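Local structure of probable chitinase (5JH8) at residues Y297-G300 with M301-D304; A276-V279 with A280-S284. The protein probably binds and hydrolyses chitin, as a bacterial glycoside hydrolase of family 18 built on a TIM barrel. All coordinates share one frame; numbering follows the deposited sequence.

How the contacts relate
The two contacts follow each other along the C-terminal part of one TIM barrel of the family 18 type. Contact 2 comes first, on helix 276-289; strand 293-297 then leads into contact 1, the turn that joins this strand to helix 304-309. Their centres lie about 15 Å apart and their nearest atoms about 8 Å, so the two do not touch. Both lean on strand 212-222, contact 2 through Ile216 and contact 1 through Ala218 and Tyr219. Contact 1 reaches the ligand pocket with Tyr297, whereas contact 2 belongs to the outer helical layer, the side chain of Lys282 being about 14 Å from the bound selenium-containing amino acid.

Contact 1: Y297-G300 with M301-D304; sequences YALG and MEDD. With HIS (histidine), chain F; 6KY ((2S)-2-(dimethylamino)-4-(methylselanyl)butanoic acid), chain E.
Between Ala298 and Met301 the chain makes a type II beta turn, closed by a hydrogen bond of 3.3 Å from Met301 N to Ala298 O, and a cis peptide joins Tyr297 to Ala298. Glu302 folds its carboxylate back against the turn: bent at chi2 (-80°), it brings OE1 to Gly300 N at 2.8 Å, on the syn side and slightly out of the carboxylate plane, while OE2 lies 3.4 Å from Leu299 CD2 and bonds to Trp307. Met301, a selenomethionine, runs its extended chain back along the strand end until CE meets Tyr297 CE1 obliquely at 3.8 Å. Two neighbours sandwich the tyrosine ring, the CB of Ala298 over the centre of one face and the bound histidine over the other, offset toward the rim, with its CD2 3.4 Å from Tyr297 CE2. The phenol OH bonds to Tyr11. Tyr297, the last residue of strand 293-297, lines the pocket at the C-terminal end of the barrel strands, where TIM-barrel active sites lie. Leu299 packs on helix 14-20 and strand 3-8, Met301 on strand 212-222; Asp303, at the N-cap of helix 304-309, bonds through OD1 to Trp234 and weakly to Ala305 N.

Contact 2: A276-V279 with A280-S284; sequences ARSV and ALKAS
Two successive turns of one alpha-helix meet here, joined by four backbone hydrogen bonds of the i to i+4 kind, from Ala280 N to Ala276 O through to Ala283 N to Val279 O, with Lys282 N to Ser278 O at 2.9 Å among them. Lys282 carries the side-chain part of the contact. Its CG stands beside the backbone N (chi1 -67°), and from there the extended chain runs back toward the start of the helix, across the carbonyl of Ser278: CG passes 3.3 Å from Ser278 O and CD 3.4 Å from the same oxygen. The same oxygen accepts the N-H of Lys282 while the methylenes of that residue lie against it. The ammonium end arrives alongside Ser278, with NZ 4.0 Å from Ser278 CB, and both side chains turn to one carboxylate, that of Glu274: NZ makes a salt bridge and OG a hydrogen bond to its OE1. NZ also bonds to the carbonyl oxygens of Ala191 and His255, so three oxygens grip this buried charge, an environment likely to keep the amine protonated. Ser278 OG bonds to Asn275 N as well, tying the serine to the residue that precedes the helix. Further along, Ser284 turns its hydroxyl back into the helix and donates to Leu281 O at 2.7 Å. The methyl of Ala280 rests 3.4 Å from Ala276 O, one turn earlier. In the alpha/beta barrel, helix 276-289 lies against strand 212-222, where Val279, Lys282 and Ala283 all touch Ile216. Val279 also reaches Phe306 and Ala309 of helix 304-309, while Leu281 and Lys282 meet helix 193-206 through Ser193 and Met196, so the helix contacts both of these helices.

Contact 1: Y297-G300 with M301-D304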
ATOM      1  N   TYR A 297      -4.664   0.208  -3.568  1.00  5.69           N
ATOM      2  CA  TYR A 297      -3.541   0.762  -4.306  1.00  6.36           C
ATOM      3  C   TYR A 297      -3.791   0.536  -5.792  1.00  6.05           C
ATOM      4  O   TYR A 297      -3.714  -0.611  -6.255  1.00  6.74           O
ATOM      5  CB  TYR A 297      -2.207   0.110  -3.889  1.00  6.62           C
ATOM      6  CG  TYR A 297      -1.037   0.905  -4.414  1.00  7.12           C
ATOM      7  CD1 TYR A 297      -0.528   0.671  -5.675  1.00  7.56           C
ATOM      8  CD2 TYR A 297      -0.531   1.977  -3.708  1.00  7.81           C
ATOM      9  CE1 TYR A 297       0.495   1.431  -6.198  1.00  8.26           C
ATOM     10  CE2 TYR A 297       0.474   2.765  -4.236  1.00  8.83           C
ATOM     11  CZ  TYR A 297       0.976   2.485  -5.494  1.00  8.67           C
ATOM     12  OH  TYR A 297       1.985   3.222  -6.063  1.00 10.85           O
ATOM     13  N   ALA A 298      -4.078   1.580  -6.590  1.00  6.17           N
ATOM     14  CA  ALA A 298      -4.111   3.003  -6.258  1.00  6.10           C
ATOM     15  C   ALA A 298      -5.120   3.694  -7.208  1.00  5.75           C
ATOM     16  O   ALA A 298      -5.501   3.159  -8.244  1.00  6.63           O
ATOM     17  CB  ALA A 298      -2.748   3.639  -6.428  1.00  6.50           C
ATOM     18  N   LEU A 299      -5.518   4.904  -6.825  1.00  6.08           N
ATOM     19  CA  LEU A 299      -6.451   5.696  -7.614  1.00  6.07           C
ATOM     20  C   LEU A 299      -5.907   5.952  -9.015  1.00  6.06           C
ATOM     21  O   LEU A 299      -4.762   6.359  -9.205  1.00  6.83           O
ATOM     22  CB  LEU A 299      -6.717   7.025  -6.904  1.00  6.00           C
ATOM     23  CG  LEU A 299      -7.513   6.932  -5.600  1.00  6.16           C
ATOM     24  CD1 LEU A 299      -7.358   8.232  -4.832  1.00  6.60           C
ATOM     25  CD2 LEU A 299      -9.013   6.640  -5.812  1.00  6.85           C
ATOM     26  N   GLY A 300      -6.758   5.729 -10.009  1.00  6.08           N
ATOM     27  CA  GLY A 300      -6.401   5.899 -11.393  1.00  7.14           C
ATOM     28  C   GLY A 300      -6.257   4.587 -12.127  1.00  7.99           C
ATOM     29  O   GLY A 300      -6.198   4.587 -13.357  1.00 11.21           O
HETATM   30  N   MSE A 301      -6.196   3.473 -11.407  1.00  6.47           N
HETATM   31  CA  MSE A 301      -6.039   2.173 -12.032  1.00  6.17           C
HETATM   32  C   MSE A 301      -7.360   1.437 -12.232  1.00  6.56           C
HETATM   33  O   MSE A 301      -7.389   0.366 -12.852  1.00  7.42           O
HETATM   34  CB  MSE A 301      -5.151   1.294 -11.152  1.00  6.39           C
HETATM   35  CG  MSE A 301      -3.790   1.843 -10.910  1.00  7.34           C
HETATM   36 SE   MSE A 301      -2.814   0.539  -9.849  1.00  7.94          SE
HETATM   37  CE  MSE A 301      -1.151   1.546  -9.621  1.00 10.69           C
ATOM     38  N   GLU A 302      -8.420   1.952 -11.632  1.00  7.49           N
ATOM     39  CA  GLU A 302      -9.647   1.204 -11.399  1.00  7.38           C
ATOM     40  C   GLU A 302     -10.802   1.713 -12.254  1.00  8.06           C
ATOM     41  O   GLU A 302     -10.671   2.649 -13.036  1.00  8.64           O
ATOM     42  CB  GLU A 302      -9.986   1.212  -9.907  1.00  7.63           C
ATOM     43  CG  GLU A 302     -10.686   2.465  -9.365  1.00  8.10           C
ATOM     44  CD  GLU A 302      -9.783   3.642  -9.092  1.00  7.44           C
ATOM     45  OE1 GLU A 302      -9.057   4.108 -10.004  1.00  7.68           O
ATOM     46  OE2 GLU A 302      -9.815   4.163  -7.950  1.00  8.79           O
ATOM     47  N   ASP A 303     -11.943   1.056 -12.090  1.00  7.88           N
ATOM     48  CA  ASP A 303     -13.207   1.516 -12.634  1.00  8.02           C
ATOM     49  C   ASP A 303     -14.273   1.304 -11.565  1.00  7.70           C
ATOM     50  O   ASP A 303     -13.974   0.908 -10.438  1.00  7.88           O
ATOM     51  CB  ASP A 303     -13.533   0.846 -13.974  1.00  8.58           C
ATOM     52  CG  ASP A 303     -13.662  -0.652 -13.871  1.00  8.93           C
ATOM     53  OD1 ASP A 303     -14.115  -1.144 -12.817  1.00  9.44           O
ATOM     54  OD2 ASP A 303     -13.258  -1.336 -14.848  1.00 11.30           O
ATOM     55  N   ASP A 304     -15.535   1.575 -11.910  1.00  7.99           N
ATOM     56  CA  ASP A 304     -16.586   1.576 -10.896  1.00  8.43           C
ATOM     57  C   ASP A 304     -16.753   0.206 -10.251  1.00  8.46           C
ATOM     58  O   ASP A 304     -17.087   0.122  -9.069  1.00  8.90           O
ATOM     59  CB  ASP A 304     -17.915   2.016 -11.505  1.00  9.59           C
ATOM     60  CG  ASP A 304     -17.950   3.472 -11.919  1.00  9.44           C
ATOM     61  OD1 ASP A 304     -16.988   4.219 -11.687  1.00  9.69           O
ATOM     62  OD2 ASP A 304     -18.996   3.846 -12.484  1.00 11.53           O
TER
HETATM   63  N   HIS F 505       4.874   0.445  -4.662  1.00 14.22           N
HETATM   64  CA  HIS F 505       4.732   1.872  -4.390  1.00 14.79           C
HETATM   65  C   HIS F 505       5.815   2.649  -5.125  1.00 17.26           C
HETATM   66  O   HIS F 505       6.874   2.113  -5.477  1.00 18.47           O
HETATM   67  CB  HIS F 505       4.790   2.142  -2.884  1.00 13.58           C
HETATM   68  CG  HIS F 505       3.588   1.653  -2.134  1.00 12.04           C
HETATM   69  ND1 HIS F 505       3.275   2.093  -0.865  1.00 12.71           N
HETATM   70  CD2 HIS F 505       2.634   0.750  -2.463  1.00 11.78           C
HETATM   71  CE1 HIS F 505       2.168   1.502  -0.456  1.00 13.16           C
HETATM   72  NE2 HIS F 505       1.770   0.664  -1.398  1.00 11.83           N
HETATM   73  OXT HIS F 505       5.640   3.839  -5.390  1.00 19.47           O
HETATM   74  N   6KY E 504       3.461  -2.200  -6.218  1.00 14.05           N
HETATM   75  CA  6KY E 504       4.802  -1.563  -6.023  1.00 15.02           C
HETATM   76  C   6KY E 504       4.635  -0.065  -5.871  1.00 14.35           C
HETATM   77  O   6KY E 504       4.256   0.610  -6.822  1.00 14.74           O
HETATM   78  CB  6KY E 504       5.802  -1.885  -7.152  1.00 17.91           C
HETATM   79  CG  6KY E 504       6.127  -3.388  -7.217  1.00 20.59           C
HETATM   80 SE   6KY E 504       7.497  -3.853  -8.538  1.00 23.10          SE
HETATM   81  CE  6KY E 504       6.367  -3.665 -10.117  1.00 24.60           C
HETATM   82  CN1 6KY E 504       2.864  -1.975  -7.548  1.00 14.15           C
HETATM   83  CN2 6KY E 504       2.474  -1.792  -5.190  1.00 13.04           C

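Contact 2: A276-V279 with A280-S284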
ATOM      1  N   ALA A 276     -14.134  -9.035  -9.256  1.00  8.09           N
ATOM      2  CA  ALA A 276     -14.999  -8.479  -8.219  1.00  8.08           C
ATOM      3  C   ALA A 276     -15.127  -9.435  -7.039  1.00  7.88           C
ATOM      4  O   ALA A 276     -15.178  -9.000  -5.883  1.00  8.21           O
ATOM      5  CB  ALA A 276     -16.366  -8.130  -8.802  1.00  9.00           C
ATOM      6  N   ARG A 277     -15.217 -10.741  -7.310  1.00  7.88           N
ATOM      7  CA  ARG A 277     -15.308 -11.706  -6.229  1.00  8.05           C
ATOM      8  C   ARG A 277     -14.087 -11.637  -5.319  1.00  7.96           C
ATOM      9  O   ARG A 277     -14.215 -11.696  -4.090  1.00  8.32           O
ATOM     10  CB  ARG A 277     -15.438 -13.122  -6.780  1.00  9.15           C
ATOM     11  CG  ARG A 277     -15.755 -14.149  -5.687  1.00  9.39           C
ATOM     12  CD  ARG A 277     -15.869 -15.609  -6.221  1.00 10.34           C
ATOM     13  NE  ARG A 277     -16.762 -15.641  -7.355  1.00 10.51           N
ATOM     14  CZ  ARG A 277     -16.389 -15.728  -8.622  1.00 10.08           C
ATOM     15  NH1 ARG A 277     -15.129 -16.000  -8.977  1.00 10.91           N
ATOM     16  NH2 ARG A 277     -17.297 -15.568  -9.566  1.00 12.21           N
ATOM     17  N   SER A 278     -12.890 -11.537  -5.904  1.00  7.64           N
ATOM     18  CA  SER A 278     -11.684 -11.580  -5.093  1.00  7.57           C
ATOM     19  C   SER A 278     -11.502 -10.308  -4.294  1.00  7.25           C
ATOM     20  O   SER A 278     -11.083 -10.364  -3.135  1.00  7.23           O
ATOM     21  CB  SER A 278     -10.458 -11.864  -5.946  1.00  8.01           C
ATOM     22  OG  SER A 278     -10.131 -10.819  -6.825  1.00  7.92           O
ATOM     23  N   VAL A 279     -11.813  -9.153  -4.891  1.00  7.09           N
ATOM     24  CA  VAL A 279     -11.726  -7.899  -4.154  1.00  7.23           C
ATOM     25  C   VAL A 279     -12.707  -7.897  -2.986  1.00  7.43           C
ATOM     26  O   VAL A 279     -12.363  -7.487  -1.873  1.00  7.56           O
ATOM     27  CB  VAL A 279     -11.913  -6.699  -5.104  1.00  7.18           C
ATOM     28  CG1 VAL A 279     -12.133  -5.402  -4.311  1.00  6.99           C
ATOM     29  CG2 VAL A 279     -10.706  -6.593  -6.013  1.00  8.63           C
ATOM     30  N   ALA A 280     -13.949  -8.331  -3.222  1.00  7.35           N
ATOM     31  CA  ALA A 280     -14.921  -8.385  -2.137  1.00  8.00           C
ATOM     32  C   ALA A 280     -14.459  -9.336  -1.044  1.00  7.74           C
ATOM     33  O   ALA A 280     -14.557  -9.015   0.142  1.00  7.93           O
ATOM     34  CB  ALA A 280     -16.301  -8.791  -2.663  1.00  8.79           C
ATOM     35  N   LEU A 281     -13.917 -10.500  -1.422  1.00  7.55           N
ATOM     36  CA  LEU A 281     -13.419 -11.444  -0.424  1.00  7.73           C
ATOM     37  C   LEU A 281     -12.327 -10.787   0.417  1.00  7.65           C
ATOM     38  O   LEU A 281     -12.332 -10.862   1.655  1.00  7.91           O
ATOM     39  CB  LEU A 281     -12.921 -12.726  -1.114  1.00  9.42           C
ATOM     40  CG  LEU A 281     -12.395 -13.888  -0.258  1.00 10.93           C
ATOM     41  CD1 LEU A 281     -10.986 -13.674   0.220  1.00 10.85           C
ATOM     42  CD2 LEU A 281     -13.301 -14.164   0.927  1.00 12.78           C
ATOM     43  N   LYS A 282     -11.369 -10.147  -0.245  1.00  7.40           N
ATOM     44  CA  LYS A 282     -10.248  -9.553   0.482  1.00  7.30           C
ATOM     45  C   LYS A 282     -10.704  -8.385   1.359  1.00  6.99           C
ATOM     46  O   LYS A 282     -10.196  -8.231   2.473  1.00  7.23           O
ATOM     47  CB  LYS A 282      -9.129  -9.214  -0.497  1.00  7.59           C
ATOM     48  CG  LYS A 282      -8.543 -10.512  -1.060  1.00  8.24           C
ATOM     49  CD  LYS A 282      -7.789 -10.390  -2.379  1.00  7.35           C
ATOM     50  CE  LYS A 282      -7.582 -11.798  -2.948  1.00  7.77           C
ATOM     51  NZ  LYS A 282      -6.826 -11.779  -4.223  1.00  7.53           N
ATOM     52  N   ALA A 283     -11.695  -7.608   0.914  1.00  6.81           N
ATOM     53  CA  ALA A 283     -12.253  -6.561   1.763  1.00  7.78           C
ATOM     54  C   ALA A 283     -13.023  -7.140   2.944  1.00  7.99           C
ATOM     55  O   ALA A 283     -13.036  -6.558   4.041  1.00  9.45           O
ATOM     56  CB  ALA A 283     -13.109  -5.619   0.927  1.00  7.69           C
ATOM     57  N   SER A 284     -13.671  -8.293   2.743  1.00  8.62           N
ATOM     58  CA  SER A 284     -14.438  -8.918   3.817  1.00  9.62           C
ATOM     59  C   SER A 284     -13.545  -9.377   4.953  1.00  9.25           C
ATOM     60  O   SER A 284     -14.041  -9.630   6.057  1.00  9.65           O
ATOM     61  CB  SER A 284     -15.249 -10.097   3.275  1.00  9.99           C
ATOM     62  OG  SER A 284     -14.491 -11.290   3.146  1.00 10.60           O
TER